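PDB 3WIW: glycosyl hydrolase family 88 from Pedobacter heparinus, which acts as an unsaturated glucuronyl hydrolase specific for heparin, probably removing the unsaturated uronic acid from fragments left by polysaccharide lyases. Local coordinates for residues R71-F77 against F119-S124; D113-L117 against I172-N178; A145-Y149 against E193-A197; L179-Y183 against A198-A202. The contacts are given in a common frame with arbitrary orientation. Where two conformers were deposited one is given. Numbering follows the deposited sequence.

Contacts 2, 3 and 4 lie on one side of the centre of the chain, an alpha6/alpha6-barrel; contact 1 adjoins contact 2. Contacts 1 and 2, with centres about 11 Å apart, cross along the chain and touch: Phe119, on helix 117-132, packs on Met177, and its backbone N hydrogen-bonds to Asn178 OD1. Helix 175-188 then runs on from contact 2 into contact 4, about 10 Å away between centres. Helix 192-208 serves both contact 4 and contact 3, whose centres are about 8 Å apart. Contact 2 holds the two predicted catalytic aspartates, contact 1 flanks them, and contacts 3 and 4, which also cross along the chain, join helix 192-208 to helices 138-150 and 175-188.

Contact 1 of 4, residues R71-F77 against F119-S124; sequences RDWTTGF and FMLYCS
Residues 71-77 are a loop that runs into helix 77-89 at Phe77, with a type I turn from Asp72 to Thr75 and an Asx turn in which Asp72 OD1 accepts from Thr74 N (2.8 Å). Residues 119-124 are helical, with a wider pi-type turn. Phe119 (chi1 m) comes first: the edge of Trp73 (chi1 p) meets its ring face, a T-shaped pair with centroids 5.4 Å apart and planes at 63°, while Phe77 CZ reaches Phe119 CD1 obliquely at 3.3 Å. Met120 (chi1 m, chi2 t) lies along the loop backbone, CG 3.5 Å from Trp73 O and CE 3.6 Å from Asp72 O. The backbones come closest at Gly76, its CA 4.1 Å from Met120 CA and in CA-H...O contact with Met120 O (3.3 Å); any CB there would clash with Phe119 O and Met120 O. Water 1 accepts from Gly76 N (2.8 Å) and donates to Trp73 O (2.7 Å) and, weakly, to Phe119 O (2.9 Å). Cys123 SG lies 3.9 Å from Phe77 CE1, and Ser124 OG donates back to Met120 O (2.7 Å). The aromatic cluster of Trp73, Phe77 and Phe119 borders the predicted active site, Phe119 lying beside Asp116 and Trp250.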
loop_
_atom_site.group_PDB
_atom_site.type_symbol
_atom_site.label_atom_id
_atom_site.label_comp_id
_atom_site.label_asym_id
_atom_site.label_seq_id
_atom_site.Cartn_x
_atom_site.Cartn_y
_atom_site.Cartn_z
ATOM N N ARG A 71 12.873 -4.444 11.380
ATOM C CA ARG A 71 13.187 -5.304 10.238
ATOM C C ARG A 71 11.954 -5.771 9.459
ATOM O O ARG A 71 12.065 -6.259 8.334
ATOM C CB ARG A 71 13.950 -6.539 10.716
ATOM C CG ARG A 71 13.089 -7.487 11.525
ATOM C CD ARG A 71 13.788 -8.801 11.790
ATOM N NE ARG A 71 12.988 -9.640 12.672
ATOM C CZ ARG A 71 12.982 -9.535 13.996
ATOM N NH1 ARG A 71 12.221 -10.339 14.723
ATOM N NH2 ARG A 71 13.737 -8.622 14.595
ATOM N N ASP A 72 10.782 -5.638 10.064
ATOM C CA ASP A 72 9.535 -6.167 9.482
ATOM C C ASP A 72 9.037 -5.247 8.371
ATOM O O ASP A 72 8.946 -4.030 8.558
ATOM C CB ASP A 72 8.508 -6.288 10.612
ATOM C CG ASP A 72 7.186 -6.887 10.187
ATOM O OD1 ASP A 72 6.451 -6.245 9.426
ATOM O OD2 ASP A 72 6.830 -7.962 10.713
ATOM N N TRP A 73 8.654 -5.814 7.228
ATOM C CA TRP A 73 8.278 -4.987 6.084
ATOM C C TRP A 73 7.070 -4.079 6.326
ATOM O O TRP A 73 6.872 -3.096 5.591
ATOM C CB TRP A 73 8.028 -5.844 4.847
ATOM C CG TRP A 73 6.674 -6.532 4.785
ATOM C CD1 TRP A 73 6.351 -7.754 5.296
ATOM C CD2 TRP A 73 5.495 -6.045 4.124
ATOM N NE1 TRP A 73 5.032 -8.068 4.981
ATOM C CE2 TRP A 73 4.490 -7.031 4.262
ATOM C CE3 TRP A 73 5.198 -4.871 3.417
ATOM C CZ2 TRP A 73 3.199 -6.876 3.732
ATOM C CZ3 TRP A 73 3.924 -4.712 2.889
ATOM C CH2 TRP A 73 2.932 -5.712 3.053
ATOM N N THR A 74 6.253 -4.406 7.331
ATOM C CA THR A 74 5.066 -3.626 7.611
ATOM C C THR A 74 5.309 -2.577 8.685
ATOM O O THR A 74 4.382 -1.879 9.050
ATOM C CB THR A 74 3.877 -4.506 8.107
ATOM O OG1 THR A 74 4.115 -4.904 9.469
ATOM C CG2 THR A 74 3.661 -5.740 7.217
ATOM N N THR A 75 6.545 -2.439 9.178
ATOM C CA THR A 75 6.757 -1.667 10.391
ATOM C C THR A 75 6.459 -0.160 10.224
ATOM O O THR A 75 6.128 0.532 11.195
ATOM C CB THR A 75 8.177 -1.914 10.930
ATOM O OG1 THR A 75 8.242 -1.491 12.292
ATOM C CG2 THR A 75 9.230 -1.176 10.105
ATOM N N GLY A 76 6.595 0.358 9.008
ATOM C CA GLY A 76 6.350 1.767 8.754
ATOM C C GLY A 76 4.893 2.162 8.673
ATOM O O GLY A 76 4.596 3.366 8.728
ATOM N N PHE A 77 3.968 1.203 8.518
ATOM C CA PHE A 77 2.573 1.564 8.294
ATOM C C PHE A 77 1.906 2.255 9.481
ATOM O O PHE A 77 1.220 3.244 9.290
ATOM C CB PHE A 77 1.742 0.355 7.859
ATOM C CG PHE A 77 2.098 -0.131 6.479
ATOM C CD1 PHE A 77 1.852 0.673 5.356
ATOM C CD2 PHE A 77 2.671 -1.384 6.297
ATOM C CE1 PHE A 77 2.140 0.229 4.068
ATOM C CE2 PHE A 77 2.986 -1.841 5.012
ATOM C CZ PHE A 77 2.735 -1.027 3.892
ATOM N N PHE A 119 7.707 1.138 1.684
ATOM C CA PHE A 119 6.706 0.894 2.711
ATOM C C PHE A 119 7.236 1.253 4.106
ATOM O O PHE A 119 6.494 1.765 4.943
ATOM C CB PHE A 119 6.323 -0.582 2.713
ATOM C CG PHE A 119 5.533 -1.046 1.514
ATOM C CD1 PHE A 119 4.357 -0.413 1.117
ATOM C CD2 PHE A 119 5.938 -2.187 0.824
ATOM C CE1 PHE A 119 3.580 -0.947 0.045
ATOM C CE2 PHE A 119 5.196 -2.706 -0.239
ATOM C CZ PHE A 119 4.018 -2.085 -0.614
ATOM N N MET A 120 8.505 0.939 4.368
ATOM C CA MET A 120 9.049 1.062 5.723
ATOM C C MET A 120 9.440 2.485 6.101
ATOM O O MET A 120 9.041 2.959 7.161
ATOM C CB MET A 120 10.259 0.138 5.876
ATOM C CG MET A 120 9.872 -1.343 5.705
ATOM S SD MET A 120 11.276 -2.437 5.386
ATOM C CE MET A 120 11.895 -2.591 7.022
ATOM N N LEU A 121 10.238 3.140 5.252
ATOM C CA LEU A 121 10.686 4.519 5.500
ATOM C C LEU A 121 9.810 5.564 4.843
ATOM O O LEU A 121 9.544 6.600 5.431
ATOM C CB LEU A 121 12.110 4.725 4.998
ATOM C CG LEU A 121 13.201 4.120 5.861
ATOM C CD1 LEU A 121 14.537 4.159 5.124
ATOM C CD2 LEU A 121 13.336 4.916 7.147
ATOM N N TYR A 122 9.389 5.346 3.602
ATOM C CA TYR A 122 8.628 6.414 2.966
ATOM C C TYR A 122 7.224 6.585 3.590
ATOM O O TYR A 122 6.737 7.715 3.725
ATOM C CB TYR A 122 8.585 6.255 1.445
ATOM C CG TYR A 122 8.149 7.524 0.743
ATOM C CD1 TYR A 122 8.945 8.669 0.784
ATOM C CD2 TYR A 122 6.941 7.577 0.045
ATOM C CE1 TYR A 122 8.539 9.839 0.143
ATOM C CE2 TYR A 122 6.506 8.738 -0.587
ATOM C CZ TYR A 122 7.337 9.868 -0.551
ATOM O OH TYR A 122 6.953 11.046 -1.179
ATOM N N CYS A 123 6.560 5.500 4.008
ATOM C CA CYS A 123 5.297 5.649 4.728
ATOM C C CYS A 123 5.432 6.311 6.088
ATOM O O CYS A 123 4.472 6.888 6.579
ATOM C CB CYS A 123 4.584 4.300 4.902
ATOM S SG CYS A 123 4.124 3.487 3.354
ATOM N N SER A 124 6.614 6.225 6.694
ATOM C CA SER A 124 6.795 6.754 8.039
ATOM C C SER A 124 7.492 8.108 7.973
ATOM O O SER A 124 6.833 9.156 8.040
ATOM C CB SER A 124 7.547 5.727 8.909
ATOM O OG SER A 124 8.785 5.375 8.324
HETATM O O HOH W 1 6.118 -0.660 6.442
#

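Contact 2 of 4, residues D113-L117 against I172-N178; sequences DTHDL and IIDNLMN
His115 (chi1 p) overlaps the start of helix 175-188 with its imidazole, the most deeply covered side chain of this contact: NE2 lies 3.5 Å from Ile172 CD1, CE1 4.3 Å from Asp174 CB, and ND1 3.0 Å from Asn178 ND2. Its own segment, 113-117, is a loop that runs into helix 117-132, with Asp116 at the N-cap position. An ST turn shapes the approach, Thr114 OG1 accepting from Asp116 N at 3.1 Å. The partner, 172-178, leaves strand 170-172 through a type I turn, Asn175 N bonding to Ile172 O (3.0 Å), and passes into the weakly bonded first turn of helix 175-188. The CA atoms of His115 and Asn175 are 6.4 Å apart, those of Asp116 and Asn178 6.2 Å. A direct hydrogen bond joins the segments: Asn178 (chi1 m) donates through ND2 to Asp116 OD1 at 3.2 Å, while its OD1 accepts from Phe119 N. Asp116, the predicted nucleophile (chi1 m), also binds a HEPES molecule, probably from the crystallisation liquor. Asp174, the predicted proton donor, is held by His218 and, weakly, by Trp250. Thus the loop before helix 117-132 and the turn before helix 175-188 bring both acids to the same end of the barrel; strand 158-159 touches His115 and Asn175, helix 192-208 backs Ile173, Asn175 and Leu176, and helix 245-262 packs on Leu176 and Met177.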
loop_
_atom_site.group_PDB
_atom_site.type_symbol
_atom_site.label_atom_id
_atom_site.label_comp_id
_atom_site.label_asym_id
_atom_site.label_seq_id
_atom_site.Cartn_x
_atom_site.Cartn_y
_atom_site.Cartn_z
ATOM N N ASP A 113 18.853 -5.017 2.139
ATOM C CA ASP A 113 18.456 -6.315 1.570
ATOM C C ASP A 113 17.039 -6.412 1.014
ATOM O O ASP A 113 16.574 -7.511 0.690
ATOM C CB ASP A 113 18.697 -7.443 2.573
ATOM C CG ASP A 113 17.793 -7.364 3.809
ATOM O OD1 ASP A 113 17.015 -6.392 3.972
ATOM O OD2 ASP A 113 17.871 -8.303 4.641
ATOM N N THR A 114 16.354 -5.281 0.869
ATOM C CA THR A 114 14.951 -5.341 0.460
ATOM C C THR A 114 14.425 -4.117 -0.299
ATOM O O THR A 114 14.818 -2.965 -0.031
ATOM C CB THR A 114 14.037 -5.577 1.687
ATOM O OG1 THR A 114 12.671 -5.714 1.254
ATOM C CG2 THR A 114 14.141 -4.433 2.715
ATOM N N HIS A 115 13.516 -4.364 -1.234
ATOM C CA HIS A 115 12.823 -3.266 -1.901
ATOM C C HIS A 115 11.849 -2.528 -0.993
ATOM O O HIS A 115 11.415 -1.428 -1.345
ATOM C CB HIS A 115 12.042 -3.776 -3.114
ATOM C CG HIS A 115 10.855 -4.623 -2.774
ATOM N ND1 HIS A 115 9.615 -4.396 -3.322
ATOM C CD2 HIS A 115 10.727 -5.708 -1.971
ATOM C CE1 HIS A 115 8.761 -5.295 -2.856
ATOM N NE2 HIS A 115 9.415 -6.120 -2.052
ATOM N N ASP A 116 11.544 -3.089 0.183
ATOM C CA ASP A 116 10.434 -2.588 1.013
ATOM C C ASP A 116 10.758 -1.311 1.796
ATOM O O ASP A 116 9.970 -0.879 2.641
ATOM C CB ASP A 116 9.898 -3.684 1.948
ATOM C CG ASP A 116 9.069 -4.712 1.221
ATOM O OD1 ASP A 116 8.360 -4.327 0.267
ATOM O OD2 ASP A 116 9.126 -5.905 1.611
ATOM N N LEU A 117 11.878 -0.666 1.483
ATOM C CA LEU A 117 12.224 0.616 2.092
ATOM C C LEU A 117 11.170 1.693 1.826
ATOM O O LEU A 117 11.024 2.625 2.613
ATOM C CB LEU A 117 13.568 1.105 1.576
ATOM C CG LEU A 117 14.723 0.163 1.927
ATOM C CD1 LEU A 117 16.005 0.674 1.264
ATOM C CD2 LEU A 117 14.898 0.024 3.450
ATOM N N ILE A 172 8.643 -8.608 -7.501
ATOM C CA ILE A 172 7.233 -8.811 -7.186
ATOM C C ILE A 172 6.404 -7.586 -7.558
ATOM O O ILE A 172 6.930 -6.475 -7.618
ATOM C CB ILE A 172 7.020 -9.221 -5.701
ATOM C CG1 ILE A 172 7.314 -8.087 -4.692
ATOM C CG2 ILE A 172 7.867 -10.447 -5.394
ATOM C CD1 ILE A 172 7.184 -8.550 -3.221
ATOM N N ILE A 173 5.115 -7.789 -7.810
ATOM C CA ILE A 173 4.237 -6.700 -8.200
ATOM C C ILE A 173 4.219 -5.599 -7.110
ATOM O O ILE A 173 4.106 -4.393 -7.427
ATOM C CB ILE A 173 2.816 -7.241 -8.538
ATOM C CG1 ILE A 173 1.992 -6.188 -9.271
ATOM C CG2 ILE A 173 2.060 -7.701 -7.269
ATOM C CD1 ILE A 173 2.434 -5.935 -10.726
ATOM N N ASP A 174 4.327 -6.009 -5.839
ATOM C CA ASP A 174 4.304 -5.069 -4.706
ATOM C C ASP A 174 5.416 -4.008 -4.835
ATOM O O ASP A 174 5.305 -2.912 -4.277
ATOM C CB ASP A 174 4.488 -5.776 -3.355
ATOM C CG ASP A 174 3.842 -7.168 -3.261
ATOM O OD1 ASP A 174 3.922 -7.991 -4.204
ATOM O OD2 ASP A 174 3.337 -7.469 -2.161
ATOM N N ASN A 175 6.496 -4.345 -5.544
ATOM C CA ASN A 175 7.655 -3.460 -5.709
ATOM C C ASN A 175 7.233 -2.151 -6.408
ATOM O O ASN A 175 7.901 -1.126 -6.223
ATOM C CB ASN A 175 8.755 -4.217 -6.475
ATOM C CG ASN A 175 10.193 -3.700 -6.252
ATOM O OD1 ASN A 175 11.126 -4.527 -6.198
ATOM N ND2 ASN A 175 10.391 -2.379 -6.157
ATOM N N LEU A 176 6.142 -2.159 -7.186
ATOM C CA LEU A 176 5.647 -0.891 -7.754
ATOM C C LEU A 176 5.421 0.164 -6.670
ATOM O O LEU A 176 5.631 1.361 -6.898
ATOM C CB LEU A 176 4.362 -1.082 -8.569
ATOM C CG LEU A 176 4.542 -1.850 -9.881
ATOM C CD1 LEU A 176 3.166 -2.329 -10.340
ATOM C CD2 LEU A 176 5.212 -0.982 -10.952
ATOM N N MET A 177 4.936 -0.260 -5.504
ATOM C CA MET A 177 4.586 0.699 -4.453
ATOM C C MET A 177 5.825 1.396 -3.934
ATOM O O MET A 177 5.766 2.570 -3.562
ATOM C CB MET A 177 3.864 -0.020 -3.315
ATOM C CG MET A 177 2.567 -0.696 -3.759
ATOM S SD MET A 177 1.294 0.466 -4.281
ATOM C CE MET A 177 0.957 1.257 -2.698
ATOM N N ASN A 178 6.936 0.659 -3.890
ATOM C CA ASN A 178 8.206 1.178 -3.400
ATOM C C ASN A 178 8.857 2.188 -4.344
ATOM O O ASN A 178 9.798 2.856 -3.969
ATOM C CB ASN A 178 9.110 -0.002 -3.068
ATOM C CG ASN A 178 8.652 -0.722 -1.831
ATOM O OD1 ASN A 178 8.521 -0.110 -0.774
ATOM N ND2 ASN A 178 8.381 -2.024 -1.947
#

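Contact 3 of 4, residues A145-Y149 against E193-A197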
loop_
_atom_site.group_PDB
_atom_site.type_symbol
_atom_site.label_atom_id
_atom_site.label_comp_id
_atom_site.label_asym_id
_atom_site.label_seq_id
_atom_site.Cartn_x
_atom_site.Cartn_y
_atom_site.Cartn_z
ATOM N N ALA A 145 16.973 6.085 0.459
ATOM C CA ALA A 145 16.786 6.129 -0.978
ATOM C C ALA A 145 18.004 5.608 -1.733
ATOM O O ALA A 145 17.860 4.920 -2.742
ATOM C CB ALA A 145 16.414 7.528 -1.439
ATOM N N ALA A 146 19.197 5.921 -1.247
ATOM C CA ALA A 146 20.401 5.414 -1.893
ATOM C C ALA A 146 20.426 3.895 -1.816
ATOM O O ALA A 146 20.796 3.223 -2.781
ATOM C CB ALA A 146 21.652 6.005 -1.247
ATOM N N ASN A 147 20.004 3.339 -0.681
ATOM C CA ASN A 147 19.977 1.880 -0.529
ATOM C C ASN A 147 18.935 1.204 -1.414
ATOM O O ASN A 147 19.153 0.101 -1.920
ATOM C CB ASN A 147 19.769 1.496 0.937
ATOM C CG ASN A 147 21.031 1.703 1.764
ATOM O OD1 ASN A 147 22.154 1.561 1.253
ATOM N ND2 ASN A 147 20.861 2.060 3.034
ATOM N N LEU A 148 17.811 1.881 -1.619
ATOM C CA LEU A 148 16.790 1.348 -2.501
ATOM C C LEU A 148 17.282 1.374 -3.951
ATOM O O LEU A 148 17.173 0.379 -4.689
ATOM C CB LEU A 148 15.494 2.129 -2.344
ATOM C CG LEU A 148 14.330 1.618 -3.202
ATOM C CD1 LEU A 148 14.067 0.127 -2.970
ATOM C CD2 LEU A 148 13.075 2.430 -2.884
ATOM N N TYR A 149 17.863 2.499 -4.358
ATOM C CA TYR A 149 18.375 2.623 -5.705
ATOM C C TYR A 149 19.475 1.599 -5.980
ATOM O O TYR A 149 19.578 1.088 -7.091
ATOM C CB TYR A 149 18.930 4.023 -5.923
ATOM C CG TYR A 149 19.737 4.169 -7.185
ATOM C CD1 TYR A 149 19.119 4.186 -8.441
ATOM C CD2 TYR A 149 21.119 4.288 -7.128
ATOM C CE1 TYR A 149 19.851 4.331 -9.602
ATOM C CE2 TYR A 149 21.862 4.432 -8.267
ATOM C CZ TYR A 149 21.230 4.461 -9.505
ATOM O OH TYR A 149 22.023 4.627 -10.628
ATOM N N GLU A 193 19.127 9.850 -11.798
ATOM C CA GLU A 193 19.195 8.406 -12.024
ATOM C C GLU A 193 18.297 7.634 -11.073
ATOM O O GLU A 193 17.792 6.566 -11.432
ATOM C CB GLU A 193 20.630 7.867 -11.985
ATOM C CG GLU A 193 21.502 8.282 -13.210
ATOM C CD GLU A 193 22.706 7.376 -13.443
ATOM O OE1 GLU A 193 23.783 7.809 -13.064
ATOM O OE2 GLU A 193 22.592 6.255 -14.001
ATOM N N TRP A 194 18.035 8.182 -9.888
ATOM C CA TRP A 194 17.088 7.535 -8.965
ATOM C C TRP A 194 15.684 7.594 -9.543
ATOM O O TRP A 194 14.951 6.599 -9.543
ATOM C CB TRP A 194 17.086 8.207 -7.591
ATOM C CG TRP A 194 18.358 8.044 -6.777
ATOM C CD1 TRP A 194 19.497 7.365 -7.133
ATOM C CD2 TRP A 194 18.605 8.590 -5.474
ATOM N NE1 TRP A 194 20.439 7.459 -6.121
ATOM C CE2 TRP A 194 19.909 8.195 -5.088
ATOM C CE3 TRP A 194 17.845 9.364 -4.588
ATOM C CZ2 TRP A 194 20.476 8.562 -3.856
ATOM C CZ3 TRP A 194 18.409 9.739 -3.370
ATOM C CH2 TRP A 194 19.706 9.333 -3.007
ATOM N N PHE A 195 15.292 8.781 -10.003
ATOM C CA PHE A 195 13.972 8.972 -10.594
ATOM C C PHE A 195 13.827 8.094 -11.838
ATOM O O PHE A 195 12.814 7.393 -11.995
ATOM C CB PHE A 195 13.784 10.459 -10.926
ATOM C CG PHE A 195 12.455 10.789 -11.527
ATOM C CD1 PHE A 195 12.228 10.637 -12.889
ATOM C CD2 PHE A 195 11.418 11.246 -10.722
ATOM C CE1 PHE A 195 10.986 10.939 -13.442
ATOM C CE2 PHE A 195 10.182 11.543 -11.261
ATOM C CZ PHE A 195 9.964 11.389 -12.620
ATOM N N ASP A 196 14.840 8.112 -12.703
ATOM C CA ASP A 196 14.810 7.346 -13.944
ATOM C C ASP A 196 14.762 5.846 -13.673
ATOM O O ASP A 196 14.098 5.104 -14.404
ATOM C CB ASP A 196 16.020 7.676 -14.834
ATOM C CG ASP A 196 16.052 9.138 -15.280
ATOM O OD1 ASP A 196 15.012 9.828 -15.218
ATOM O OD2 ASP A 196 17.136 9.589 -15.711
ATOM N N ALA A 197 15.428 5.402 -12.613
ATOM C CA ALA A 197 15.414 3.984 -12.265
ATOM C C ALA A 197 13.999 3.544 -11.883
ATOM O O ALA A 197 13.550 2.477 -12.282
ATOM C CB ALA A 197 16.380 3.704 -11.122
HETATM O O HOH W 2 20.855 3.780 -13.036
#
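Helices 138-150 and 192-208 meet at a distance, the axes of the two short segments passing 10.6 Å apart at 49°, so large side chains have to span the gap. Ala145 begins the contact, its CB 3.5 Å from Trp194 CZ3. One residue on, Ala146 touches the same benzo ring, CA 3.7 Å and CB 3.8 Å from Trp194 CZ2. The two alanines give the indole a shallow seat. Tyr149, a turn after Ala145, supplies the bulk: its CB stands over the five-membered ring of Trp194 in a CH-pi contact, 3.9 Å from the centroid, and its own ring leans obliquely on the indole, with CG 3.2 Å from Trp194 CD1. The far part of the phenol crosses to the other helix, where CE1 lies 3.8 Å from Ala197 CB and 3.5 Å from Glu193 O. At its tip, Tyr149 OH is hydrogen-bonded to water 2 (2.8 Å), which donates to Glu193 OE2 (3.2 Å). No direct hydrogen bond joins the segments. Helix 175-188 packs against both partners, Ala185 touching Ala145 and Trp194. Away from the catalytic residues, this is helix-helix packing within the alpha6/alpha6-barrel, aromatic side chains of each helix lying against alanines of the other.

Contact 4 of 4, residues L179-Y183 against A198-A202; sequences LEYLY and AKTHA
Both segments are helical and run roughly antiparallel, their short axes 9.7 Å apart at closest with 145° between N-to-C directions. Helix 179-183 is kinked, the N atoms of Glu180 and Tyr181 lacking bonds to the preceding turn. The closest CA pair is Leu179 and Ala198, at 5.3 Å. Ala198, the small residue at the centre, touches three side chains: its CB is 3.8 Å from Leu182 CB, 4.2 Å from Leu179 CB, and over the face of the Tyr183 ring (chi1 m) as a CH-pi contact, 3.9 Å from the centroid. Leu179 (chi1 m, chi2 t) reaches along the partner, CD2 over the His201 ring (chi1 t), 4.1 Å from its centroid, and CD1 3.9 Å from Ala202 CB. Tyr183 OH lies 3.7 Å from Ala202 CB and bonds to Ser258. This packing joins consecutive helices 175-188 and 192-208 as a helical hairpin; helix 245-262 covers Tyr183, strand 158-159 touches Leu179, Leu182 and His201, whose ND1 bonds to Ile159 N, and helix 138-150 meets Leu182.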
loop_
_atom_site.group_PDB
_atom_site.type_symbol
_atom_site.label_atom_id
_atom_site.label_comp_id
_atom_site.label_asym_id
_atom_site.label_seq_id
_atom_site.Cartn_x
_atom_site.Cartn_y
_atom_site.Cartn_z
ATOM N N LEU A 179 8.359 2.302 -5.573
ATOM C CA LEU A 179 8.857 3.310 -6.511
ATOM C C LEU A 179 8.549 4.739 -6.079
ATOM O O LEU A 179 9.306 5.651 -6.414
ATOM C CB LEU A 179 8.313 3.068 -7.915
ATOM C CG LEU A 179 8.583 1.684 -8.495
ATOM C CD1 LEU A 179 8.058 1.645 -9.920
ATOM C CD2 LEU A 179 10.057 1.291 -8.397
ATOM N N GLU A 180 7.466 4.932 -5.317
ATOM C CA GLU A 180 7.043 6.286 -4.951
ATOM C C GLU A 180 8.192 7.002 -4.211
ATOM O O GLU A 180 8.500 8.176 -4.465
ATOM C CB GLU A 180 5.772 6.251 -4.098
ATOM C CG GLU A 180 5.214 7.665 -3.935
ATOM C CD GLU A 180 3.947 7.736 -3.129
ATOM O OE1 GLU A 180 3.554 8.853 -2.736
ATOM O OE2 GLU A 180 3.306 6.694 -2.942
ATOM N N TYR A 181 8.813 6.268 -3.293
ATOM C CA TYR A 181 9.967 6.743 -2.544
ATOM C C TYR A 181 11.061 7.262 -3.477
ATOM O O TYR A 181 11.589 8.374 -3.273
ATOM C CB TYR A 181 10.489 5.592 -1.707
ATOM C CG TYR A 181 11.575 5.923 -0.681
ATOM C CD1 TYR A 181 11.964 7.233 -0.355
ATOM C CD2 TYR A 181 12.201 4.862 -0.006
ATOM C CE1 TYR A 181 12.957 7.449 0.624
ATOM C CE2 TYR A 181 13.153 5.056 0.953
ATOM C CZ TYR A 181 13.540 6.342 1.270
ATOM O OH TYR A 181 14.490 6.494 2.247
ATOM N N LEU A 182 11.395 6.510 -4.526
ATOM C CA LEU A 182 12.457 6.928 -5.439
ATOM C C LEU A 182 12.047 8.085 -6.334
ATOM O O LEU A 182 12.903 8.910 -6.664
ATOM C CB LEU A 182 12.930 5.769 -6.302
ATOM C CG LEU A 182 13.858 4.744 -5.679
ATOM C CD1 LEU A 182 14.334 3.774 -6.752
ATOM C CD2 LEU A 182 15.034 5.437 -5.019
ATOM N N TYR A 183 10.801 8.129 -6.808
ATOM C CA TYR A 183 10.391 9.309 -7.579
ATOM C C TYR A 183 10.568 10.575 -6.746
ATOM O O TYR A 183 11.122 11.582 -7.211
ATOM C CB TYR A 183 8.937 9.221 -8.015
ATOM C CG TYR A 183 8.583 8.151 -9.032
ATOM C CD1 TYR A 183 9.264 8.025 -10.242
ATOM C CD2 TYR A 183 7.492 7.304 -8.805
ATOM C CE1 TYR A 183 8.886 7.059 -11.163
ATOM C CE2 TYR A 183 7.122 6.338 -9.723
ATOM C CZ TYR A 183 7.814 6.225 -10.900
ATOM O OH TYR A 183 7.434 5.276 -11.823
ATOM N N ALA A 198 13.311 4.362 -11.095
ATOM C CA ALA A 198 11.955 4.051 -10.694
ATOM C C ALA A 198 11.085 3.967 -11.951
ATOM O O ALA A 198 10.292 3.022 -12.116
ATOM C CB ALA A 198 11.447 5.129 -9.748
ATOM N N LYS A 199 11.237 4.935 -12.853
ATOM C CA LYS A 199 10.400 4.952 -14.041
ATOM C C LYS A 199 10.695 3.725 -14.908
ATOM O O LYS A 199 9.782 3.063 -15.401
ATOM C CB LYS A 199 10.613 6.236 -14.844
ATOM C CG LYS A 199 9.666 6.289 -16.031
ATOM C CD LYS A 199 9.732 7.600 -16.802
ATOM C CE LYS A 199 8.600 7.604 -17.830
ATOM N NZ LYS A 199 8.627 8.837 -18.651
ATOM N N THR A 200 11.968 3.383 -15.049
ATOM C CA THR A 200 12.350 2.173 -15.799
ATOM C C THR A 200 11.736 0.906 -15.186
ATOM O O THR A 200 11.207 0.055 -15.904
ATOM C CB THR A 200 13.869 2.034 -15.894
ATOM O OG1 THR A 200 14.383 3.162 -16.606
ATOM C CG2 THR A 200 14.253 0.751 -16.647
ATOM N N HIS A 201 11.780 0.791 -13.863
ATOM C CA HIS A 201 11.152 -0.346 -13.193
ATOM C C HIS A 201 9.667 -0.450 -13.572
ATOM O O HIS A 201 9.161 -1.540 -13.878
ATOM C CB HIS A 201 11.320 -0.224 -11.674
ATOM C CG HIS A 201 10.768 -1.383 -10.918
ATOM N ND1 HIS A 201 11.582 -2.272 -10.235
ATOM C CD2 HIS A 201 9.498 -1.834 -10.755
ATOM C CE1 HIS A 201 10.837 -3.206 -9.684
ATOM N NE2 HIS A 201 9.564 -2.960 -9.973
ATOM N N ALA A 202 8.960 0.677 -13.547
ATOM C CA ALA A 202 7.542 0.692 -13.893
ATOM C C ALA A 202 7.326 0.256 -15.347
ATOM O O ALA A 202 6.353 -0.466 -15.637
ATOM C CB ALA A 202 6.940 2.077 -13.641
#